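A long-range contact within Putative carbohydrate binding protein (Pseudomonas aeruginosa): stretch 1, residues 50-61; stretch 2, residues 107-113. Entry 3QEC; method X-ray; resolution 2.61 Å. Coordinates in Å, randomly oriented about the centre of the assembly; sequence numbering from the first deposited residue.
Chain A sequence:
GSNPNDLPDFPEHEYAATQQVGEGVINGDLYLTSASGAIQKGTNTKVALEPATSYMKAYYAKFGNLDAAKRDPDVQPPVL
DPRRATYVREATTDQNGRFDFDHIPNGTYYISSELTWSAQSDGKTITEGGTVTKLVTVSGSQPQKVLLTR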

# COMPACT_ATOMS: atom_id res chain seq x y z
N GLU A 50 0.88 2.67 -7.23
CA GLU A 50 1.92 3.43 -7.94
C GLU A 50 2.91 2.52 -8.71
O GLU A 50 3.03 1.36 -8.34
CB GLU A 50 2.70 4.29 -6.94
CG GLU A 50 3.50 3.53 -5.88
CD GLU A 50 4.14 4.47 -4.89
OE1 GLU A 50 4.96 5.32 -5.31
OE2 GLU A 50 3.77 4.42 -3.70
N PRO A 51 3.67 3.05 -9.72
CA PRO A 51 4.66 2.20 -10.43
C PRO A 51 5.66 1.50 -9.50
O PRO A 51 6.14 2.11 -8.54
CB PRO A 51 5.38 3.21 -11.34
CG PRO A 51 4.40 4.32 -11.55
CD PRO A 51 3.65 4.44 -10.27
N ALA A 52 5.97 0.20 -9.77
CA ALA A 52 6.92 -0.60 -8.98
C ALA A 52 8.36 -0.31 -9.44
O ALA A 52 8.92 -1.06 -10.23
CB ALA A 52 6.60 -2.09 -9.11
N THR A 53 8.94 0.81 -8.97
CA THR A 53 10.28 1.25 -9.37
C THR A 53 11.34 0.84 -8.35
O THR A 53 11.01 0.48 -7.21
CB THR A 53 10.30 2.77 -9.59
OG1 THR A 53 9.98 3.45 -8.37
CG2 THR A 53 9.38 3.23 -10.73
N SER A 54 12.62 0.92 -8.76
CA SER A 54 13.75 0.60 -7.88
C SER A 54 13.79 1.56 -6.65
O SER A 54 14.22 1.16 -5.57
CB SER A 54 15.06 0.65 -8.66
OG SER A 54 15.36 1.97 -9.10
N TYR A 55 13.27 2.79 -6.84
CA TYR A 55 13.12 3.86 -5.86
C TYR A 55 12.15 3.43 -4.73
O TYR A 55 12.54 3.42 -3.57
CB TYR A 55 12.63 5.16 -6.57
CG TYR A 55 12.55 6.40 -5.69
CD1 TYR A 55 13.71 7.01 -5.22
CD2 TYR A 55 11.33 6.98 -5.37
CE1 TYR A 55 13.65 8.16 -4.41
CE2 TYR A 55 11.25 8.10 -4.54
CZ TYR A 55 12.42 8.69 -4.07
OH TYR A 55 12.34 9.81 -3.27
N MSE A 56 10.90 3.03 -5.09
CA MSE A 56 9.89 2.61 -4.11
C MSE A 56 10.15 1.18 -3.55
O MSE A 56 9.69 0.89 -2.44
CB MSE A 56 8.47 2.73 -4.68
CG MSE A 56 8.05 4.20 -4.91
SE MSE A 56 8.45 5.38 -3.39
CE MSE A 56 7.01 4.83 -2.19
N LYS A 57 10.92 0.33 -4.26
CA LYS A 57 11.31 -1.00 -3.76
C LYS A 57 12.13 -0.82 -2.48
O LYS A 57 11.91 -1.53 -1.49
CB LYS A 57 12.13 -1.76 -4.83
CG LYS A 57 12.67 -3.12 -4.38
CD LYS A 57 13.46 -3.80 -5.48
CE LYS A 57 13.99 -5.14 -5.08
NZ LYS A 57 14.58 -5.87 -6.24
N ALA A 58 13.07 0.15 -2.50
CA ALA A 58 13.93 0.52 -1.37
C ALA A 58 13.09 1.10 -0.21
O ALA A 58 13.33 0.76 0.96
CB ALA A 58 14.98 1.52 -1.83
N TYR A 59 12.08 1.93 -0.54
CA TYR A 59 11.20 2.53 0.47
C TYR A 59 10.34 1.46 1.15
O TYR A 59 10.38 1.33 2.38
CB TYR A 59 10.32 3.63 -0.16
CG TYR A 59 9.46 4.36 0.85
CD1 TYR A 59 9.95 5.46 1.55
CD2 TYR A 59 8.16 3.92 1.13
CE1 TYR A 59 9.16 6.13 2.49
CE2 TYR A 59 7.38 4.56 2.09
CZ TYR A 59 7.87 5.68 2.75
OH TYR A 59 7.09 6.30 3.69
N TYR A 60 9.58 0.67 0.35
CA TYR A 60 8.68 -0.37 0.85
C TYR A 60 9.41 -1.53 1.57
O TYR A 60 8.82 -2.16 2.44
CB TYR A 60 7.75 -0.87 -0.26
CG TYR A 60 6.68 0.15 -0.61
CD1 TYR A 60 5.89 0.72 0.37
CD2 TYR A 60 6.45 0.52 -1.93
CE1 TYR A 60 4.91 1.66 0.06
CE2 TYR A 60 5.46 1.44 -2.26
CZ TYR A 60 4.69 2.01 -1.26
OH TYR A 60 3.70 2.92 -1.56
N ALA A 61 10.70 -1.76 1.27
CA ALA A 61 11.48 -2.77 1.99
C ALA A 61 11.60 -2.39 3.47
O ALA A 61 11.42 -3.24 4.34
CB ALA A 61 12.86 -2.93 1.38
N GLY A 107 1.19 -2.42 -16.77
CA GLY A 107 2.41 -2.20 -16.01
C GLY A 107 2.48 -2.96 -14.71
O GLY A 107 1.63 -3.80 -14.44
N THR A 108 3.53 -2.68 -13.91
CA THR A 108 3.76 -3.35 -12.62
C THR A 108 3.68 -2.30 -11.52
O THR A 108 4.25 -1.22 -11.65
CB THR A 108 5.06 -4.15 -12.63
OG1 THR A 108 5.12 -4.89 -13.86
CG2 THR A 108 5.13 -5.14 -11.44
N TYR A 109 2.93 -2.62 -10.46
CA TYR A 109 2.64 -1.67 -9.38
C TYR A 109 2.85 -2.20 -7.99
O TYR A 109 2.84 -3.41 -7.75
CB TYR A 109 1.14 -1.26 -9.46
CG TYR A 109 0.70 -0.65 -10.77
CD1 TYR A 109 0.33 -1.44 -11.85
CD2 TYR A 109 0.62 0.74 -10.92
CE1 TYR A 109 -0.05 -0.88 -13.06
CE2 TYR A 109 0.22 1.31 -12.13
CZ TYR A 109 -0.10 0.50 -13.20
OH TYR A 109 -0.48 1.05 -14.39
N TYR A 110 2.97 -1.26 -7.04
CA TYR A 110 2.91 -1.47 -5.60
C TYR A 110 1.53 -1.02 -5.20
O TYR A 110 1.11 0.07 -5.60
CB TYR A 110 3.99 -0.70 -4.80
CG TYR A 110 5.36 -1.33 -4.83
CD1 TYR A 110 5.57 -2.61 -4.32
CD2 TYR A 110 6.45 -0.66 -5.37
CE1 TYR A 110 6.82 -3.22 -4.40
CE2 TYR A 110 7.70 -1.26 -5.47
CZ TYR A 110 7.89 -2.53 -4.96
OH TYR A 110 9.13 -3.11 -5.03
N ILE A 111 0.79 -1.87 -4.50
CA ILE A 111 -0.53 -1.54 -3.96
C ILE A 111 -0.30 -1.55 -2.43
O ILE A 111 0.26 -2.53 -1.90
CB ILE A 111 -1.67 -2.43 -4.52
CG1 ILE A 111 -3.07 -1.90 -4.13
CG2 ILE A 111 -1.46 -3.94 -4.24
CD1 ILE A 111 -4.21 -2.48 -4.99
N SER A 112 -0.53 -0.42 -1.76
CA SER A 112 -0.15 -0.22 -0.37
C SER A 112 -1.18 0.54 0.47
O SER A 112 -1.81 1.48 -0.02
CB SER A 112 1.17 0.57 -0.33
OG SER A 112 1.76 0.58 0.96
N SER A 113 -1.29 0.16 1.76
CA SER A 113 -2.20 0.78 2.73
C SER A 113 -1.62 0.72 4.16
O SER A 113 -0.63 0.03 4.40
CB SER A 113 -3.57 0.11 2.69
OG SER A 113 -4.54 0.94 3.31

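The contact centres on Tyr110, whose side chain leaves the strand of residues 107-113 and slides beneath the helix that begins at Ser54. No other residue of either stretch has as much surface covered by its partner. Its ring is held on opposite faces: Ala52 CB lies 4.2 Å from the ring centroid, defined by the six atoms CG to CZ of Tyr110, in a CH-pi contact over one face, while Tyr60 CD2 approaches Tyr110 CG to 3.6 Å over the other. The two tyrosine rings meet obliquely, with their planes at 59°. Met56, a selenomethionine, adds its CB at 4.0 Å from Tyr110 CD2, but the end of its side chain leads away from the strand. Farther along the ring, Tyr110 OH reaches the helix backbone, 3.3 Å from Lys57 CA, and the extended lysine side chain leads off from there.

Beside this apolar cluster, the backbones pair as antiparallel strands. Glu50 and Tyr110 exchange two nearly straight hydrogen bonds, Glu50 N to Tyr110 O at 3.1 Å and Tyr110 N to Glu50 O at 2.9 Å, and their side chains project from the same face of the sheet. The next pair, Pro51 and Tyr109, falls at a non-hydrogen-bonded position of the antiparallel register, so a proline there costs no bond between these two strands. Just past the end of the first strand, Ala52 N donates a third backbone hydrogen bond to Thr108 O at 2.9 Å. The chain then turns into the helix, where Thr53 OG1 caps the first turn by accepting a weak bond from Met56 N at 3.4 Å.

At the polar edge, Tyr60 OH donates to Glu50 OE2 at 2.6 Å, a short bond within the first stretch that ties the helix back to the strand preceding it. The Tyr60 ring also meets Ser112, with Tyr60 CE1 lying 3.4 Å from Ser112 OG, a hydroxyl hydrogen-bonded elsewhere in the structure.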